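Local structure of 2,3-bisphosphoglycerate-independent phosphoglycerate mutase (Pyrococcus horikoshii, 2ZKT) at residues 38-43 against 339-344; 8-13 against 324-329; 363-368 against 386-391; 368-373 against 401-406. The protein probably interconverts 2-phosphoglycerate and 3-phosphoglycerate in glycolysis, as a bisphosphoglycerate-independent, metal-binding mutase related to alkaline phosphatase. All coordinates share one frame; numbering follows the deposited sequence.

From the N terminus, strand 6-12 and then helix 35-43 find their partners about three hundred residues on. Interaction 2 closes the first long loop when 324-329 packs against 8-13; interaction 1 closes the second when 339-344 meets 38-43. The two loops cross, and their strands, 6-12 and 339-344, are neighbours in the central mixed sheet. Two short loops near the C terminus follow in series. Interaction 3 joins strand 361-366 to 386-391, and interaction 4 joins 368-373 to 401-406; they cross too, and share Gly368. Calcium ties interaction 4 back to interaction 1, since 38-43 and 368-373 both bind it.

Interaction 1: 38-43 against 339-344. With CA (calcium ion), chain F.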
loop_
_atom_site.group_PDB
_atom_site.type_symbol
_atom_site.label_atom_id
_atom_site.label_comp_id
_atom_site.label_asym_id
_atom_site.label_seq_id
_atom_site.Cartn_x
_atom_site.Cartn_y
_atom_site.Cartn_z
ATOM N N ASP B 38 9.456 0.331 1.701
ATOM C CA ASP B 38 9.818 -1.055 2.043
ATOM C C ASP B 38 11.240 -1.353 1.537
ATOM O O ASP B 38 12.007 -2.066 2.191
ATOM C CB ASP B 38 8.850 -2.074 1.405
ATOM C CG ASP B 38 7.433 -1.996 1.988
ATOM O OD1 ASP B 38 7.194 -1.132 2.871
ATOM O OD2 ASP B 38 6.561 -2.801 1.554
ATOM N N LYS B 39 11.578 -0.816 0.364
ATOM C CA LYS B 39 12.904 -1.010 -0.212
ATOM C C LYS B 39 13.938 -0.344 0.706
ATOM O O LYS B 39 14.988 -0.925 1.015
ATOM C CB LYS B 39 12.964 -0.377 -1.613
ATOM C CG LYS B 39 14.340 -0.441 -2.264
ATOM C CD LYS B 39 14.724 0.906 -2.880
ATOM C CE LYS B 39 13.790 1.284 -4.036
ATOM N NZ LYS B 39 14.520 1.578 -5.311
ATOM N N LEU B 40 13.633 0.882 1.137
ATOM C CA LEU B 40 14.535 1.618 2.023
ATOM C C LEU B 40 14.664 0.938 3.396
ATOM O O LEU B 40 15.763 0.878 3.971
ATOM C CB LEU B 40 14.040 3.063 2.191
ATOM C CG LEU B 40 14.245 3.979 0.976
ATOM C CD1 LEU B 40 13.632 5.359 1.268
ATOM C CD2 LEU B 40 15.740 4.102 0.672
ATOM N N ALA B 41 13.546 0.420 3.919
ATOM C CA ALA B 41 13.588 -0.273 5.208
ATOM C C ALA B 41 14.441 -1.529 5.037
ATOM O O ALA B 41 15.151 -1.960 5.957
ATOM C CB ALA B 41 12.174 -0.667 5.653
ATOM N N GLU B 42 14.380 -2.108 3.844
ATOM C CA GLU B 42 15.123 -3.329 3.576
ATOM C C GLU B 42 16.635 -3.126 3.600
ATOM O O GLU B 42 17.341 -3.920 4.193
ATOM C CB GLU B 42 14.660 -3.937 2.245
ATOM C CG GLU B 42 15.084 -5.391 2.021
ATOM C CD GLU B 42 16.545 -5.525 1.615
ATOM O OE1 GLU B 42 16.939 -4.890 0.604
ATOM O OE2 GLU B 42 17.299 -6.263 2.297
ATOM N N ILE B 43 17.149 -2.068 2.973
ATOM C CA ILE B 43 18.603 -1.846 2.994
ATOM C C ILE B 43 19.006 -0.921 4.155
ATOM O O ILE B 43 20.198 -0.688 4.403
ATOM C CB ILE B 43 19.126 -1.245 1.639
ATOM C CG1 ILE B 43 18.197 -0.127 1.147
ATOM C CG2 ILE B 43 19.190 -2.332 0.578
ATOM C CD1 ILE B 43 18.379 1.190 1.835
ATOM N N VAL B 339 23.689 10.751 0.241
ATOM C CA VAL B 339 22.572 11.308 0.994
ATOM C C VAL B 339 22.017 10.311 2.003
ATOM O O VAL B 339 21.643 9.185 1.657
ATOM C CB VAL B 339 21.418 11.746 0.032
ATOM C CG1 VAL B 339 20.322 12.440 0.805
ATOM C CG2 VAL B 339 21.959 12.671 -1.043
ATOM N N VAL B 340 21.975 10.735 3.262
ATOM C CA VAL B 340 21.438 9.907 4.329
ATOM C C VAL B 340 19.963 10.266 4.433
ATOM O O VAL B 340 19.620 11.425 4.679
ATOM C CB VAL B 340 22.126 10.216 5.655
ATOM C CG1 VAL B 340 21.495 9.389 6.769
ATOM C CG2 VAL B 340 23.624 9.933 5.528
ATOM N N ILE B 341 19.088 9.278 4.242
ATOM C CA ILE B 341 17.660 9.551 4.302
ATOM C C ILE B 341 16.935 8.971 5.519
ATOM O O ILE B 341 17.147 7.817 5.921
ATOM C CB ILE B 341 16.952 9.072 3.003
ATOM C CG1 ILE B 341 15.474 9.483 3.033
ATOM C CG2 ILE B 341 17.081 7.571 2.866
ATOM C CD1 ILE B 341 14.736 9.215 1.728
ATOM N N ALA B 342 16.070 9.800 6.107
ATOM C CA ALA B 342 15.297 9.395 7.267
ATOM C C ALA B 342 13.828 9.708 7.006
ATOM O O ALA B 342 13.486 10.777 6.486
ATOM C CB ALA B 342 15.792 10.129 8.523
ATOM N N ILE B 343 12.953 8.774 7.357
ATOM C CA ILE B 343 11.528 8.979 7.148
ATOM C C ILE B 343 10.741 8.590 8.390
ATOM O O ILE B 343 10.950 7.523 8.973
ATOM C CB ILE B 343 11.019 8.139 5.954
ATOM C CG1 ILE B 343 11.757 8.554 4.675
ATOM C CG2 ILE B 343 9.506 8.314 5.799
ATOM C CD1 ILE B 343 11.469 7.677 3.466
ATOM N N THR B 344 9.836 9.461 8.810
ATOM C CA THR B 344 9.006 9.141 9.962
ATOM C C THR B 344 7.847 10.129 10.050
ATOM O O THR B 344 7.560 10.875 9.124
ATOM C CB THR B 344 9.878 9.231 11.225
ATOM O OG1 THR B 344 9.157 8.691 12.338
ATOM C CG2 THR B 344 10.221 10.694 11.528
HETATM CA CA CA F . 18.316 -5.479 5.732
HETATM O O HOH W 1 16.722 -3.548 7.162
HETATM O O HOH W 2 19.369 -6.039 3.936
HETATM O O HOH W 3 16.292 -6.508 5.532
#
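In the alpha/beta core of this alkaline phosphatase-superfamily enzyme, helix 35-43 lies against the central mixed sheet, and Leu40 is the side chain it sends onto Ile341 and Ile343 of strand 339-344. One methyl does the touching: Leu40 CD1 lies 4.0 Å from Ile341 CD1 and 3.9 Å from Ile343 CD1. The two isoleucine CD1 atoms are themselves 4.0 Å apart, so the three methyls make a nearly equilateral triangle, with the leucine meeting each isoleucine chain at about a right angle. The isoleucines converge through unlike first torsions: CG1 is opposite the backbone N in Ile341 (chi1 -175°) but opposite the carbonyl carbon in Ile343 (chi1 -60°). Two residues past Leu40, the helix gives the carbonyl of Glu42 to the calcium ion, with Glu42 O 2.4 Å from the metal. The Glu42 carboxylate acts in the second shell: OE2 accepts a hydrogen bond of 2.6 Å from a calcium-bound water. Around the apolar contact, Leu331 and Ile327 of helix 313-331 also touch Leu40, while strands 6-12 and 361-366 flank strand 339-344 in the sheet.

Interaction 2: 8-13 against 324-329; sequences LLIILD and DRMIGY. With ZN (zinc ion), chain G.
Met326 lays its terminal methyl over the step between Ile10 and Leu12, with CE 4.4 Å from Ile10 CG2 and 4.4 Å from Leu12 CD2. Those two branches are 3.9 Å apart, so the methyl sits over the pair rather than on one of them. The methionine reaches this far because its chain is extended as far as the sulfur, with CG opposite the backbone N (chi1 170°) and only the last torsion bent. Next to it Ile327 approaches along the same face: its CG1 comes within 4.3 Å of Ile10 CD1. All of these spacings are those of ordinary apolar packing, and no hydrogen bond crosses the contact. Helix 313-331 runs almost antiparallel to strand 6-12 here (167° between the short segments, axes 11.3 Å apart) and packs on one face of the mixed sheet, where strand 6-12 lies between the parallel strands 296-301 and 339-344. As is usual in parallel alpha/beta folds, the site lies at the C-terminal end of the strand: straight after Leu12, Asp13 binds a zinc ion, with OD1 2.3 Å from the metal, and Ser60, Asp346 and His347 are the other protein ligands. On the helix, Asp324 turns away from the strand, and its carboxylate oxygens accept hydrogen bonds from the backbone N-H groups of Asn36 and Met37, tying helix 313-331 to the first turn of helix 35-43.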
loop_
_atom_site.group_PDB
_atom_site.type_symbol
_atom_site.label_atom_id
_atom_site.label_comp_id
_atom_site.label_asym_id
_atom_site.label_seq_id
_atom_site.Cartn_x
_atom_site.Cartn_y
_atom_site.Cartn_z
ATOM N N LEU B 8 18.512 14.088 4.350
ATOM C CA LEU B 8 17.151 14.242 3.849
ATOM C C LEU B 8 16.162 13.654 4.866
ATOM O O LEU B 8 15.979 12.434 4.957
ATOM C CB LEU B 8 16.992 13.560 2.478
ATOM C CG LEU B 8 15.607 13.651 1.822
ATOM C CD1 LEU B 8 15.066 15.079 1.852
ATOM C CD2 LEU B 8 15.730 13.152 0.406
ATOM N N LEU B 9 15.538 14.539 5.635
ATOM C CA LEU B 9 14.590 14.125 6.642
ATOM C C LEU B 9 13.163 14.339 6.130
ATOM O O LEU B 9 12.732 15.477 5.880
ATOM C CB LEU B 9 14.823 14.920 7.934
ATOM C CG LEU B 9 13.833 14.650 9.077
ATOM C CD1 LEU B 9 13.742 13.153 9.329
ATOM C CD2 LEU B 9 14.272 15.397 10.335
ATOM N N ILE B 10 12.432 13.232 5.993
ATOM C CA ILE B 10 11.063 13.265 5.491
ATOM C C ILE B 10 10.019 12.970 6.573
ATOM O O ILE B 10 10.057 11.921 7.232
ATOM C CB ILE B 10 10.939 12.267 4.314
ATOM C CG1 ILE B 10 11.878 12.727 3.183
ATOM C CG2 ILE B 10 9.492 12.160 3.827
ATOM C CD1 ILE B 10 11.842 11.841 1.965
ATOM N N ILE B 11 9.096 13.914 6.767
ATOM C CA ILE B 11 8.039 13.752 7.756
ATOM C C ILE B 11 6.649 13.588 7.133
ATOM O O ILE B 11 6.166 14.455 6.376
ATOM C CB ILE B 11 7.979 14.955 8.735
ATOM C CG1 ILE B 11 9.262 15.003 9.589
ATOM C CG2 ILE B 11 6.738 14.849 9.621
ATOM C CD1 ILE B 11 9.494 13.752 10.429
ATOM N N LEU B 12 6.015 12.460 7.456
ATOM C CA LEU B 12 4.671 12.172 6.984
ATOM C C LEU B 12 3.783 12.412 8.207
ATOM O O LEU B 12 3.565 11.516 9.019
ATOM C CB LEU B 12 4.577 10.720 6.510
ATOM C CG LEU B 12 5.649 10.335 5.478
ATOM C CD1 LEU B 12 5.295 8.982 4.905
ATOM C CD2 LEU B 12 5.726 11.375 4.363
ATOM N N ASP B 13 3.308 13.653 8.330
ATOM C CA ASP B 13 2.474 14.105 9.443
ATOM C C ASP B 13 1.418 13.089 9.899
ATOM O O ASP B 13 0.645 12.561 9.091
ATOM C CB ASP B 13 1.810 15.435 9.048
ATOM C CG ASP B 13 1.615 16.370 10.228
ATOM O OD1 ASP B 13 0.681 16.130 11.028
ATOM O OD2 ASP B 13 2.411 17.340 10.363
ATOM N N ASP B 324 4.582 7.537 -0.927
ATOM C CA ASP B 324 5.559 6.552 -1.390
ATOM C C ASP B 324 6.042 6.885 -2.799
ATOM O O ASP B 324 7.244 6.788 -3.092
ATOM C CB ASP B 324 4.989 5.123 -1.360
ATOM C CG ASP B 324 6.091 4.055 -1.374
ATOM O OD1 ASP B 324 6.911 4.037 -0.421
ATOM O OD2 ASP B 324 6.148 3.237 -2.329
ATOM N N ARG B 325 5.117 7.286 -3.674
ATOM C CA ARG B 325 5.491 7.652 -5.045
ATOM C C ARG B 325 6.370 8.908 -4.999
ATOM O O ARG B 325 7.349 9.023 -5.743
ATOM C CB ARG B 325 4.244 7.911 -5.905
ATOM C CG ARG B 325 3.284 6.728 -5.946
ATOM C CD ARG B 325 2.144 6.922 -6.947
ATOM N NE ARG B 325 1.062 5.970 -6.667
ATOM C CZ ARG B 325 -0.058 6.279 -6.007
ATOM N NH1 ARG B 325 -0.254 7.521 -5.566
ATOM N NH2 ARG B 325 -0.970 5.338 -5.759
ATOM N N MET B 326 6.009 9.846 -4.118
ATOM C CA MET B 326 6.783 11.079 -3.956
ATOM C C MET B 326 8.213 10.677 -3.589
ATOM O O MET B 326 9.183 11.197 -4.153
ATOM C CB MET B 326 6.168 11.951 -2.839
ATOM C CG MET B 326 7.017 13.147 -2.424
ATOM S SD MET B 326 6.309 14.072 -1.018
ATOM C CE MET B 326 6.797 12.955 0.411
ATOM N N ILE B 327 8.338 9.739 -2.644
ATOM C CA ILE B 327 9.650 9.253 -2.204
ATOM C C ILE B 327 10.334 8.503 -3.349
ATOM O O ILE B 327 11.542 8.637 -3.553
ATOM C CB ILE B 327 9.503 8.317 -0.973
ATOM C CG1 ILE B 327 9.039 9.147 0.240
ATOM C CG2 ILE B 327 10.832 7.600 -0.676
ATOM C CD1 ILE B 327 8.143 8.394 1.201
ATOM N N GLY B 328 9.550 7.719 -4.093
ATOM C CA GLY B 328 10.098 6.974 -5.222
ATOM C C GLY B 328 10.761 7.903 -6.235
ATOM O O GLY B 328 11.789 7.564 -6.833
ATOM N N TYR B 329 10.175 9.080 -6.439
ATOM C CA TYR B 329 10.749 10.053 -7.368
ATOM C C TYR B 329 12.129 10.487 -6.842
ATOM O O TYR B 329 13.132 10.430 -7.567
ATOM C CB TYR B 329 9.836 11.285 -7.490
ATOM C CG TYR B 329 10.439 12.399 -8.328
ATOM C CD1 TYR B 329 10.384 12.360 -9.731
ATOM C CD2 TYR B 329 11.119 13.460 -7.722
ATOM C CE1 TYR B 329 10.996 13.353 -10.503
ATOM C CE2 TYR B 329 11.740 14.454 -8.483
ATOM C CZ TYR B 329 11.678 14.397 -9.871
ATOM O OH TYR B 329 12.318 15.371 -10.615
HETATM ZN ZN ZN G . 1.574 17.101 12.878
#

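Interaction 3: 363-368 against 386-391; sequences LLIAGG and GGLGRI
A type I turn from Gly386 to Gly389, closed by a bond of 3.3 Å from Gly389 N to Gly386 O, holds Leu388 over Leu363 and Ile365 of strand 361-366. The two strand residues are two apart and so lie on one face of the sheet. Leu388 reaches both with CD1, which is 3.5 Å from Ile365 CD1, a close methyl contact, and 4.1 Å from Leu363 CD2. Ile391 adds a second methyl from beyond the turn: its CD1 is 3.7 Å from the same Leu363 CD2, which both methyls meet from neighbouring directions, not from opposite sides. That reach follows from the first torsion of Ile391, which sets CG1 between the backbone N and the carbonyl carbon (chi1 66°). In all three pairs the side chains cross at about a right angle. Gly389 has a positive phi (75°), which suits glycine as the chain leaves the turn. Outside the contact, Gly387 N bonds to Asp373 OD2, and Arg390 forms a salt bridge with Asp50. Strand 45-50 separates strand 361-366 from the outermost strand 391-392. The turn lies over the face that carries Leu363 and Ile365, while Leu364, on the other face, touches Leu40 of helix 35-43, as in a helix-flanked alpha/beta sheet.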
loop_
_atom_site.group_PDB
_atom_site.type_symbol
_atom_site.label_atom_id
_atom_site.label_comp_id
_atom_site.label_asym_id
_atom_site.label_seq_id
_atom_site.Cartn_x
_atom_site.Cartn_y
_atom_site.Cartn_z
ATOM N N LEU B 363 10.079 4.740 12.328
ATOM C CA LEU B 363 11.196 5.519 11.809
ATOM C C LEU B 363 12.124 4.642 10.975
ATOM O O LEU B 363 12.397 3.500 11.333
ATOM C CB LEU B 363 12.005 6.104 12.987
ATOM C CG LEU B 363 13.423 6.648 12.707
ATOM C CD1 LEU B 363 13.344 7.786 11.678
ATOM C CD2 LEU B 363 14.064 7.156 14.002
ATOM N N LEU B 364 12.621 5.182 9.866
ATOM C CA LEU B 364 13.560 4.428 9.060
ATOM C C LEU B 364 14.697 5.362 8.642
ATOM O O LEU B 364 14.487 6.561 8.424
ATOM C CB LEU B 364 12.867 3.820 7.831
ATOM C CG LEU B 364 12.640 4.589 6.518
ATOM C CD1 LEU B 364 13.960 4.904 5.828
ATOM C CD2 LEU B 364 11.798 3.706 5.590
ATOM N N ILE B 365 15.902 4.806 8.563
ATOM C CA ILE B 365 17.069 5.556 8.136
ATOM C C ILE B 365 17.833 4.668 7.156
ATOM O O ILE B 365 18.090 3.482 7.435
ATOM C CB ILE B 365 17.994 5.907 9.321
ATOM C CG1 ILE B 365 17.209 6.702 10.375
ATOM C CG2 ILE B 365 19.189 6.715 8.817
ATOM C CD1 ILE B 365 18.017 7.001 11.640
ATOM N N ALA B 366 18.188 5.234 6.004
ATOM C CA ALA B 366 18.918 4.484 4.992
ATOM C C ALA B 366 19.945 5.391 4.323
ATOM O O ALA B 366 19.760 6.612 4.255
ATOM C CB ALA B 366 17.946 3.918 3.951
ATOM N N GLY B 367 21.030 4.792 3.831
ATOM C CA GLY B 367 22.070 5.579 3.183
ATOM C C GLY B 367 23.471 5.166 3.607
ATOM O O GLY B 367 23.654 4.151 4.292
ATOM N N GLY B 368 24.468 5.948 3.199
ATOM C CA GLY B 368 25.842 5.629 3.555
ATOM C C GLY B 368 26.039 5.612 5.061
ATOM O O GLY B 368 25.502 6.467 5.772
ATOM N N GLY B 386 13.119 -3.096 14.707
ATOM C CA GLY B 386 14.278 -2.429 14.122
ATOM C C GLY B 386 15.494 -2.304 15.034
ATOM O O GLY B 386 15.378 -2.193 16.256
ATOM N N GLY B 387 16.670 -2.302 14.407
ATOM C CA GLY B 387 17.933 -2.183 15.121
ATOM C C GLY B 387 18.208 -0.857 15.826
ATOM O O GLY B 387 19.129 -0.800 16.640
ATOM N N LEU B 388 17.434 0.196 15.532
ATOM C CA LEU B 388 17.644 1.496 16.201
ATOM C C LEU B 388 17.042 1.489 17.601
ATOM O O LEU B 388 17.414 2.313 18.454
ATOM C CB LEU B 388 17.010 2.654 15.414
ATOM C CG LEU B 388 17.688 3.112 14.108
ATOM C CD1 LEU B 388 16.810 4.162 13.381
ATOM C CD2 LEU B 388 19.068 3.688 14.449
ATOM N N GLY B 389 16.113 0.556 17.830
ATOM C CA GLY B 389 15.447 0.461 19.120
ATOM C C GLY B 389 14.427 1.579 19.298
ATOM O O GLY B 389 14.032 2.232 18.329
ATOM N N ARG B 390 13.998 1.806 20.538
ATOM C CA ARG B 390 13.024 2.854 20.841
ATOM C C ARG B 390 13.788 4.094 21.324
ATOM O O ARG B 390 14.337 4.107 22.431
ATOM C CB ARG B 390 12.044 2.375 21.920
ATOM C CG ARG B 390 10.991 3.409 22.292
ATOM C CD ARG B 390 9.832 2.776 23.066
ATOM N NE ARG B 390 8.708 3.708 23.209
ATOM C CZ ARG B 390 7.489 3.367 23.633
ATOM N NH1 ARG B 390 7.209 2.106 23.966
ATOM N NH2 ARG B 390 6.543 4.296 23.723
ATOM N N ILE B 391 13.821 5.132 20.485
ATOM C CA ILE B 391 14.537 6.374 20.801
ATOM C C ILE B 391 13.591 7.582 20.892
ATOM O O ILE B 391 12.373 7.443 20.685
ATOM C CB ILE B 391 15.582 6.667 19.707
ATOM C CG1 ILE B 391 14.874 6.960 18.377
ATOM C CG2 ILE B 391 16.494 5.469 19.526
ATOM C CD1 ILE B 391 15.825 7.058 17.202
#

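Interaction 4: 368-373 against 401-406. With CA (calcium ion), chain F.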
loop_
_atom_site.group_PDB
_atom_site.type_symbol
_atom_site.label_atom_id
_atom_site.label_comp_id
_atom_site.label_asym_id
_atom_site.label_seq_id
_atom_site.Cartn_x
_atom_site.Cartn_y
_atom_site.Cartn_z
ATOM N N GLY B 368 24.468 5.948 3.199
ATOM C CA GLY B 368 25.842 5.629 3.555
ATOM C C GLY B 368 26.039 5.612 5.061
ATOM O O GLY B 368 25.502 6.467 5.772
ATOM N N GLY B 369 26.791 4.622 5.548
ATOM C CA GLY B 369 27.066 4.521 6.973
ATOM C C GLY B 369 26.123 3.643 7.783
ATOM O O GLY B 369 26.493 3.156 8.856
ATOM N N VAL B 370 24.910 3.426 7.277
ATOM C CA VAL B 370 23.929 2.633 8.013
ATOM C C VAL B 370 24.255 1.141 8.142
ATOM O O VAL B 370 24.651 0.495 7.168
ATOM C CB VAL B 370 22.519 2.767 7.361
ATOM C CG1 VAL B 370 21.532 1.787 8.017
ATOM C CG2 VAL B 370 22.016 4.210 7.491
ATOM N N ARG B 371 24.104 0.605 9.354
ATOM C CA ARG B 371 24.305 -0.827 9.610
ATOM C C ARG B 371 22.881 -1.377 9.439
ATOM O O ARG B 371 22.071 -1.311 10.367
ATOM C CB ARG B 371 24.805 -1.050 11.055
ATOM C CG ARG B 371 25.885 -0.054 11.461
ATOM C CD ARG B 371 26.773 -0.480 12.636
ATOM N NE ARG B 371 26.204 -0.151 13.940
ATOM C CZ ARG B 371 26.913 0.158 15.035
ATOM N NH1 ARG B 371 28.243 0.194 15.018
ATOM N NH2 ARG B 371 26.277 0.423 16.170
ATOM N N THR B 372 22.556 -1.883 8.251
ATOM C CA THR B 372 21.200 -2.384 7.990
ATOM C C THR B 372 20.787 -3.570 8.867
ATOM O O THR B 372 21.542 -4.531 9.005
ATOM C CB THR B 372 21.011 -2.746 6.478
ATOM O OG1 THR B 372 19.679 -3.243 6.265
ATOM C CG2 THR B 372 21.994 -3.801 6.037
ATOM N N ASP B 373 19.599 -3.483 9.480
ATOM C CA ASP B 373 19.082 -4.561 10.330
ATOM C C ASP B 373 18.324 -5.531 9.408
ATOM O O ASP B 373 18.344 -5.356 8.195
ATOM C CB ASP B 373 18.172 -3.991 11.458
ATOM C CG ASP B 373 16.951 -3.185 10.926
ATOM O OD1 ASP B 373 16.528 -3.382 9.747
ATOM O OD2 ASP B 373 16.407 -2.353 11.708
ATOM N N MET B 401 23.189 13.246 11.656
ATOM C CA MET B 401 24.403 14.046 11.544
ATOM C C MET B 401 25.645 13.183 11.698
ATOM O O MET B 401 26.655 13.422 11.034
ATOM C CB MET B 401 24.399 15.185 12.577
ATOM C CG MET B 401 23.448 16.343 12.222
ATOM S SD MET B 401 23.933 17.223 10.704
ATOM C CE MET B 401 22.405 18.101 10.278
ATOM N N ASP B 402 25.560 12.164 12.553
ATOM C CA ASP B 402 26.701 11.273 12.760
ATOM C C ASP B 402 26.933 10.397 11.521
ATOM O O ASP B 402 28.060 10.157 11.101
ATOM C CB ASP B 402 26.457 10.407 14.009
ATOM C CG ASP B 402 27.698 9.565 14.333
ATOM O OD1 ASP B 402 28.771 10.148 14.502
ATOM O OD2 ASP B 402 27.579 8.348 14.450
ATOM N N LEU B 403 25.815 9.889 10.941
ATOM C CA LEU B 403 25.952 9.096 9.723
ATOM C C LEU B 403 26.491 9.957 8.571
ATOM O O LEU B 403 27.116 9.482 7.627
ATOM C CB LEU B 403 24.577 8.553 9.325
ATOM C CG LEU B 403 24.087 7.404 10.226
ATOM C CD1 LEU B 403 22.580 7.183 10.092
ATOM C CD2 LEU B 403 24.742 6.055 9.896
ATOM N N MET B 404 26.173 11.276 8.665
ATOM C CA MET B 404 26.643 12.238 7.660
ATOM C C MET B 404 28.082 12.703 7.953
ATOM O O MET B 404 28.642 13.530 7.247
ATOM C CB MET B 404 25.713 13.466 7.692
ATOM C CG MET B 404 24.336 13.251 7.040
ATOM S SD MET B 404 23.059 14.340 7.719
ATOM C CE MET B 404 23.503 15.880 6.892
ATOM N N ASN B 405 28.677 12.155 9.015
ATOM C CA ASN B 405 30.043 12.501 9.422
ATOM C C ASN B 405 30.182 13.988 9.752
ATOM O O ASN B 405 31.223 14.598 9.501
ATOM C CB ASN B 405 31.049 12.113 8.322
ATOM C CG ASN B 405 31.138 10.607 8.123
ATOM O OD1 ASN B 405 31.117 9.839 9.094
ATOM N ND2 ASN B 405 31.246 10.173 6.869
ATOM N N ARG B 406 29.125 14.565 10.317
ATOM C CA ARG B 406 29.122 15.974 10.681
ATOM C C ARG B 406 29.038 16.149 12.193
ATOM O O ARG B 406 28.762 17.244 12.687
ATOM C CB ARG B 406 27.946 16.690 9.999
ATOM C CG ARG B 406 28.097 16.785 8.476
ATOM C CD ARG B 406 26.863 17.414 7.814
ATOM N NE ARG B 406 26.968 17.353 6.354
ATOM C CZ ARG B 406 27.703 18.184 5.615
ATOM N NH1 ARG B 406 28.392 19.165 6.192
ATOM N NH2 ARG B 406 27.781 18.000 4.299
HETATM CA CA CA F . 18.316 -5.479 5.732
HETATM O O HOH W 1 16.722 -3.548 7.162
HETATM O O HOH W 2 19.369 -6.039 3.936
HETATM O O HOH W 3 16.292 -6.508 5.532
#
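Leu403 pushes its side chain against the backbone of Gly369, with CD2 3.5 Å from both Gly369 C and Gly369 O. The same methyl is 3.7 Å from Val370 N, and the other branch, CD1, lies 4.0 Å from Val370 CG2, the two side chains meeting at a slant. Gly369 has no side chain to hold the leucine off, and its positive phi (93°) also favours glycine. Behind Leu403 the helix ends in a Schellman motif: Asn405 takes a positive phi, and Arg406 N bonds back to Met401 O over 2.8 Å. Arg5 donates to the carbonyl O of Leu403, fixing this helix end on the N-terminal residues. At its far end the loop 368-373 turns polar and binds the calcium ion, with Thr372 OG1 at 2.7 Å and Asp373 O at 2.5 Å from the metal. Thr372 also hydrogen-bonds to Gly44 O, which orients its hydroxyl. With Glu42 O and three waters the ion has six oxygen ligands, none of them a carboxylate; the acidic groups of Asp373 and Glu42 bond instead to calcium-bound waters, and their charge probably still favours the cation from the second shell.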